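Local coordinates for protein sulfite dehydrogenase (PDB 2XTS) that probably oxidises protein-bound sulfur in the Sox system at a molybdenum cofactor and passes the electrons on to heme c of its cytochrome partner, at residues 168-173 with 237-242. Sequence-based numbering, arbitrary orientation. Where two conformers were deposited one is given.
Sequences WLYAEG and VESREE. With HEC (heme c), chain K.
Tyr170 and Val237 cross at about a right angle, with Val237 CG2 lying obliquely against the ring, 3.4 Å from Tyr170 CD1, while Val237 CG1 sits near CE1. The tyrosine CG is anti to the backbone N (chi1 178°), which carries the ring off strand 168-173 to meet the loop. Further along that loop Ser239 CB comes up at the ring edge, 4.0 Å from Tyr170 CE1; Ser239 OG is hydrogen-bonded to the carbonyl oxygen of Gly180. Glu242 turns back so that Ser239 N meets its OE2 at 3.1 Å on the anti side, about 32° out of the carboxylate plane, and Glu238 N more weakly, while OE1 pairs with Arg181.

From within this turn Arg240, bent at chi2, reaches the heme of the cytochrome chain. Arg240 NE and NH2 each hydrogen-bond heme O1A at 2.9 Å, NH2 also hydrogen-bonds O1D, and NH1 forms a salt bridge with Glu241 OE2 at 2.6 Å, nearly in the guanidinium plane. A leucine at Arg240 would probably leave both propionates and Glu241 without their shared cation. Apolar packing on Tyr170, with polar bonds to Gly180 and Arg181, thus seats the loop on the molybdopterin-domain sheet, while one arginine, its charge probably balanced by three carboxylates, ties it to heme c across the subunit interface.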
ATOM      1  N   TRP A 168       3.769 -28.865  18.642  1.00  9.69           N
ATOM      2  CA  TRP A 168       3.795 -27.418  18.852  1.00  9.59           C
ATOM      3  C   TRP A 168       5.012 -26.833  18.185  1.00  9.02           C
ATOM      4  O   TRP A 168       6.076 -27.447  18.164  1.00 10.72           O
ATOM      5  CB  TRP A 168       3.825 -27.088  20.354  1.00  9.75           C
ATOM      6  CG  TRP A 168       2.597 -27.399  21.108  1.00  9.84           C
ATOM      7  CD1 TRP A 168       2.248 -28.598  21.634  1.00 10.76           C
ATOM      8  CD2 TRP A 168       1.543 -26.488  21.422  1.00 10.00           C
ATOM      9  NE1 TRP A 168       1.036 -28.483  22.271  1.00 11.04           N
ATOM     10  CE2 TRP A 168       0.593 -27.194  22.167  1.00  9.63           C
ATOM     11  CE3 TRP A 168       1.329 -25.129  21.175  1.00  9.11           C
ATOM     12  CZ2 TRP A 168      -0.569 -26.596  22.665  1.00 10.48           C
ATOM     13  CZ3 TRP A 168       0.165 -24.518  21.682  1.00 10.50           C
ATOM     14  CH2 TRP A 168      -0.767 -25.261  22.403  1.00 10.68           C
ATOM     15  N   LEU A 169       4.843 -25.615  17.677  1.00  8.35           N
ATOM     16  CA  LEU A 169       5.938 -24.822  17.147  1.00  8.83           C
ATOM     17  C   LEU A 169       6.077 -23.592  18.010  1.00  8.75           C
ATOM     18  O   LEU A 169       5.088 -22.906  18.320  1.00 10.17           O
ATOM     19  CB  LEU A 169       5.674 -24.430  15.692  1.00  9.72           C
ATOM     20  CG  LEU A 169       6.700 -23.530  14.987  1.00 10.30           C
ATOM     21  CD1 LEU A 169       6.677 -23.782  13.496  1.00 12.06           C
ATOM     22  CD2 LEU A 169       6.414 -22.053  15.265  1.00 11.96           C
ATOM     23  N   TYR A 170       7.310 -23.326  18.415  1.00  7.91           N
ATOM     24  CA  TYR A 170       7.652 -22.131  19.165  1.00  7.96           C
ATOM     25  C   TYR A 170       8.437 -21.209  18.257  1.00  7.22           C
ATOM     26  O   TYR A 170       9.461 -21.616  17.706  1.00  8.83           O
ATOM     27  CB  TYR A 170       8.494 -22.530  20.355  1.00  8.32           C
ATOM     28  CG  TYR A 170       8.984 -21.388  21.218  1.00  9.07           C
ATOM     29  CD1 TYR A 170       8.133 -20.731  22.118  1.00  9.15           C
ATOM     30  CD2 TYR A 170      10.326 -21.020  21.201  1.00 10.39           C
ATOM     31  CE1 TYR A 170       8.623 -19.714  22.942  1.00 10.97           C
ATOM     32  CE2 TYR A 170      10.811 -20.004  21.986  1.00 12.13           C
ATOM     33  CZ  TYR A 170       9.971 -19.373  22.875  1.00 11.52           C
ATOM     34  OH  TYR A 170      10.454 -18.357  23.676  1.00 12.97           O
ATOM     35  N   ALA A 171       7.975 -19.966  18.107  1.00  7.29           N
ATOM     36  CA  ALA A 171       8.663 -19.001  17.243  1.00  7.68           C
ATOM     37  C   ALA A 171       9.226 -17.898  18.101  1.00  7.43           C
ATOM     38  O   ALA A 171       8.522 -17.368  18.960  1.00  7.86           O
ATOM     39  CB  ALA A 171       7.733 -18.392  16.193  1.00  9.40           C
ATOM     40  N   GLU A 172      10.488 -17.544  17.869  1.00  7.83           N
ATOM     41  CA  GLU A 172      11.072 -16.407  18.585  1.00  8.87           C
ATOM     42  C   GLU A 172      11.818 -15.492  17.653  1.00  7.76           C
ATOM     43  O   GLU A 172      12.294 -15.877  16.575  1.00  7.67           O
ATOM     44  CB  GLU A 172      11.977 -16.801  19.761  1.00 11.23           C
ATOM     45  CG  GLU A 172      13.149 -17.597  19.344  1.00 11.65           C
ATOM     46  CD  GLU A 172      14.407 -17.579  20.268  1.00 12.53           C
ATOM     47  OE1 GLU A 172      15.333 -18.318  19.906  1.00 13.51           O
ATOM     48  OE2 GLU A 172      14.517 -16.869  21.301  1.00 14.43           O
ATOM     49  N   GLY A 173      11.853 -14.245  18.089  1.00  7.12           N
ATOM     50  CA  GLY A 173      12.471 -13.170  17.357  1.00  7.37           C
ATOM     51  C   GLY A 173      13.941 -12.966  17.665  1.00  7.44           C
ATOM     52  O   GLY A 173      14.456 -13.454  18.666  1.00  7.35           O
ATOM     53  N   VAL A 237       5.428 -24.141  25.106  1.00  8.75           N
ATOM     54  CA  VAL A 237       6.491 -23.674  25.967  1.00  8.14           C
ATOM     55  C   VAL A 237       5.944 -22.961  27.223  1.00  8.17           C
ATOM     56  O   VAL A 237       6.520 -23.054  28.295  1.00  8.57           O
ATOM     57  CB  VAL A 237       7.452 -22.757  25.173  1.00  8.88           C
ATOM     58  CG1 VAL A 237       8.461 -22.087  26.092  1.00  9.77           C
ATOM     59  CG2 VAL A 237       8.110 -23.559  24.042  1.00  9.94           C
ATOM     60  N   GLU A 238       4.816 -22.268  27.065  1.00  7.65           N
ATOM     61  CA  GLU A 238       4.215 -21.442  28.134  0.50  7.41           C
ATOM     62  C   GLU A 238       5.200 -20.350  28.532  1.00  7.69           C
ATOM     63  O   GLU A 238       5.613 -20.181  29.688  1.00  8.03           O
ATOM     64  CB  GLU A 238       3.720 -22.266  29.318  0.50  7.80           C
ATOM     65  CG  GLU A 238       2.806 -23.413  28.904  0.50  7.05           C
ATOM     66  CD  GLU A 238       1.394 -23.005  28.543  0.50  9.24           C
ATOM     67  OE1 GLU A 238       1.182 -21.937  27.933  0.50  9.60           O
ATOM     68  OE2 GLU A 238       0.493 -23.796  28.871  0.50  8.36           O
ATOM     69  N   SER A 239       5.593 -19.617  27.511  1.00  7.50           N
ATOM     70  CA  SER A 239       6.482 -18.495  27.637  1.00  6.76           C
ATOM     71  C   SER A 239       5.826 -17.272  28.282  1.00  7.08           C
ATOM     72  O   SER A 239       4.618 -17.241  28.519  1.00  6.98           O
ATOM     73  CB  SER A 239       6.969 -18.132  26.255  1.00  8.22           C
ATOM     74  OG  SER A 239       5.846 -17.690  25.506  1.00 10.99           O
ATOM     75  N   ARG A 240       6.625 -16.259  28.572  1.00  6.94           N
ATOM     76  CA  ARG A 240       6.126 -15.055  29.248  1.00  6.89           C
ATOM     77  C   ARG A 240       4.944 -14.427  28.510  1.00  6.81           C
ATOM     78  O   ARG A 240       3.967 -13.989  29.136  1.00  7.16           O
ATOM     79  CB  ARG A 240       7.284 -14.069  29.445  1.00  7.22           C
ATOM     80  CG  ARG A 240       6.983 -12.843  30.297  1.00  6.66           C
ATOM     81  CD  ARG A 240       6.496 -11.648  29.530  1.00  8.07           C
ATOM     82  NE  ARG A 240       6.373 -10.520  30.424  1.00  7.62           N
ATOM     83  CZ  ARG A 240       6.348  -9.243  30.054  1.00  7.99           C
ATOM     84  NH1 ARG A 240       6.410  -8.903  28.778  1.00  8.76           N
ATOM     85  NH2 ARG A 240       6.256  -8.303  30.969  1.00  8.50           N
ATOM     86  N   GLU A 241       5.058 -14.389  27.187  1.00  6.61           N
ATOM     87  CA  GLU A 241       4.028 -13.778  26.364  1.00  7.36           C
ATOM     88  C   GLU A 241       2.790 -14.638  26.124  1.00  7.42           C
ATOM     89  O   GLU A 241       1.947 -14.297  25.301  1.00  7.36           O
ATOM     90  CB  GLU A 241       4.590 -13.228  25.048  1.00  7.62           C
ATOM     91  CG  GLU A 241       5.682 -12.143  25.256  1.00  8.13           C
ATOM     92  CD  GLU A 241       5.289 -10.908  26.072  1.00 11.19           C
ATOM     93  OE1 GLU A 241       4.108 -10.684  26.333  1.00 13.76           O
ATOM     94  OE2 GLU A 241       6.199 -10.142  26.471  1.00 11.61           O
ATOM     95  N   GLU A 242       2.667 -15.740  26.858  1.00  7.56           N
ATOM     96  CA  GLU A 242       1.436 -16.502  26.841  1.00  7.08           C
ATOM     97  C   GLU A 242       1.036 -16.998  28.211  1.00  7.10           C
ATOM     98  O   GLU A 242       0.123 -17.799  28.326  1.00  7.68           O
ATOM     99  CB  GLU A 242       1.493 -17.611  25.794  1.00  7.32           C
ATOM    100  CG  GLU A 242       2.544 -18.657  26.056  1.00  7.82           C
ATOM    101  CD  GLU A 242       3.041 -19.405  24.812  1.00  6.50           C
ATOM    102  OE1 GLU A 242       2.646 -19.044  23.675  1.00  8.02           O
ATOM    103  OE2 GLU A 242       3.871 -20.334  25.009  1.00  9.34           O
TER
HETATM  104 FE   HEC K 500      12.931  -6.584  34.271  1.00  2.28          FE
HETATM  105  CHA HEC K 500       9.869  -7.309  32.995  1.00  1.88           C
HETATM  106  CHB HEC K 500      13.003  -9.633  35.793  1.00  2.18           C
HETATM  107  CHC HEC K 500      16.090  -5.996  35.234  1.00  2.16           C
HETATM  108  CHD HEC K 500      12.608  -3.365  33.326  1.00  2.26           C
HETATM  109  NA  HEC K 500      11.684  -8.162  34.375  1.00  2.17           N
HETATM  110  C1A HEC K 500      10.429  -8.233  33.817  1.00  2.09           C
HETATM  111  C2A HEC K 500       9.796  -9.471  34.212  1.00  2.38           C
HETATM  112  C3A HEC K 500      10.677 -10.113  34.992  1.00  2.29           C
HETATM  113  C4A HEC K 500      11.867  -9.300  35.099  1.00  2.33           C
HETATM  114  CMA HEC K 500      10.528 -11.488  35.679  1.00  2.58           C
HETATM  115  CAA HEC K 500       8.371  -9.915  33.789  1.00  2.68           C
HETATM  116  CBA HEC K 500       7.304  -9.264  34.669  1.00  2.83           C
HETATM  117  CGA HEC K 500       5.916  -9.742  34.353  1.00  3.00           C
HETATM  118  O1A HEC K 500       5.616 -10.044  33.196  1.00  2.80           O
HETATM  119  O2A HEC K 500       5.154  -9.842  35.342  1.00  3.46           O
HETATM  120  NB  HEC K 500      14.295  -7.614  35.260  1.00  2.19           N
HETATM  121  C1B HEC K 500      14.162  -8.885  35.809  1.00  2.50           C
HETATM  122  C2B HEC K 500      15.460  -9.337  36.263  1.00  2.40           C
HETATM  123  C3B HEC K 500      16.316  -8.314  36.139  1.00  2.47           C
HETATM  124  C4B HEC K 500      15.609  -7.240  35.486  1.00  1.93           C
HETATM  125  CMB HEC K 500      15.664 -10.678  36.996  1.00  2.83           C
HETATM  126  CAB HEC K 500      17.801  -8.283  36.470  1.00  2.74           C
HETATM  127  CBB HEC K 500      18.519  -9.485  35.792  1.00  3.15           C
HETATM  128  NC  HEC K 500      14.124  -4.952  34.273  1.00  2.16           N
HETATM  129  C1C HEC K 500      15.394  -4.913  34.760  1.00  2.30           C
HETATM  130  C2C HEC K 500      15.901  -3.570  34.630  1.00  2.57           C
HETATM  131  C3C HEC K 500      14.925  -2.831  34.087  1.00  2.86           C
HETATM  132  C4C HEC K 500      13.784  -3.689  33.909  1.00  2.14           C
HETATM  133  CMC HEC K 500      17.324  -3.126  35.030  1.00  3.07           C
HETATM  134  CAC HEC K 500      14.831  -1.339  33.770  1.00  3.56           C
HETATM  135  CBC HEC K 500      15.952  -0.639  33.090  1.00  3.09           C
HETATM  136  ND  HEC K 500      11.500  -5.543  33.321  1.00  2.18           N
HETATM  137  C1D HEC K 500      11.627  -4.228  32.915  1.00  2.04           C
HETATM  138  C2D HEC K 500      10.529  -3.856  32.062  1.00  2.35           C
HETATM  139  C3D HEC K 500       9.708  -5.077  31.938  1.00  2.30           C
HETATM  140  C4D HEC K 500      10.347  -6.065  32.752  1.00  2.26           C
HETATM  141  CMD HEC K 500      10.262  -2.552  31.323  1.00  2.92           C
HETATM  142  CAD HEC K 500       8.445  -5.201  31.105  1.00  2.54           C
HETATM  143  CBD HEC K 500       8.823  -5.651  29.696  1.00  2.57           C
HETATM  144  CGD HEC K 500       7.632  -5.867  28.807  1.00  2.69           C
HETATM  145  O1D HEC K 500       6.474  -5.880  29.300  1.00  3.33           O
HETATM  146  O2D HEC K 500       7.857  -6.130  27.609  1.00  3.05           O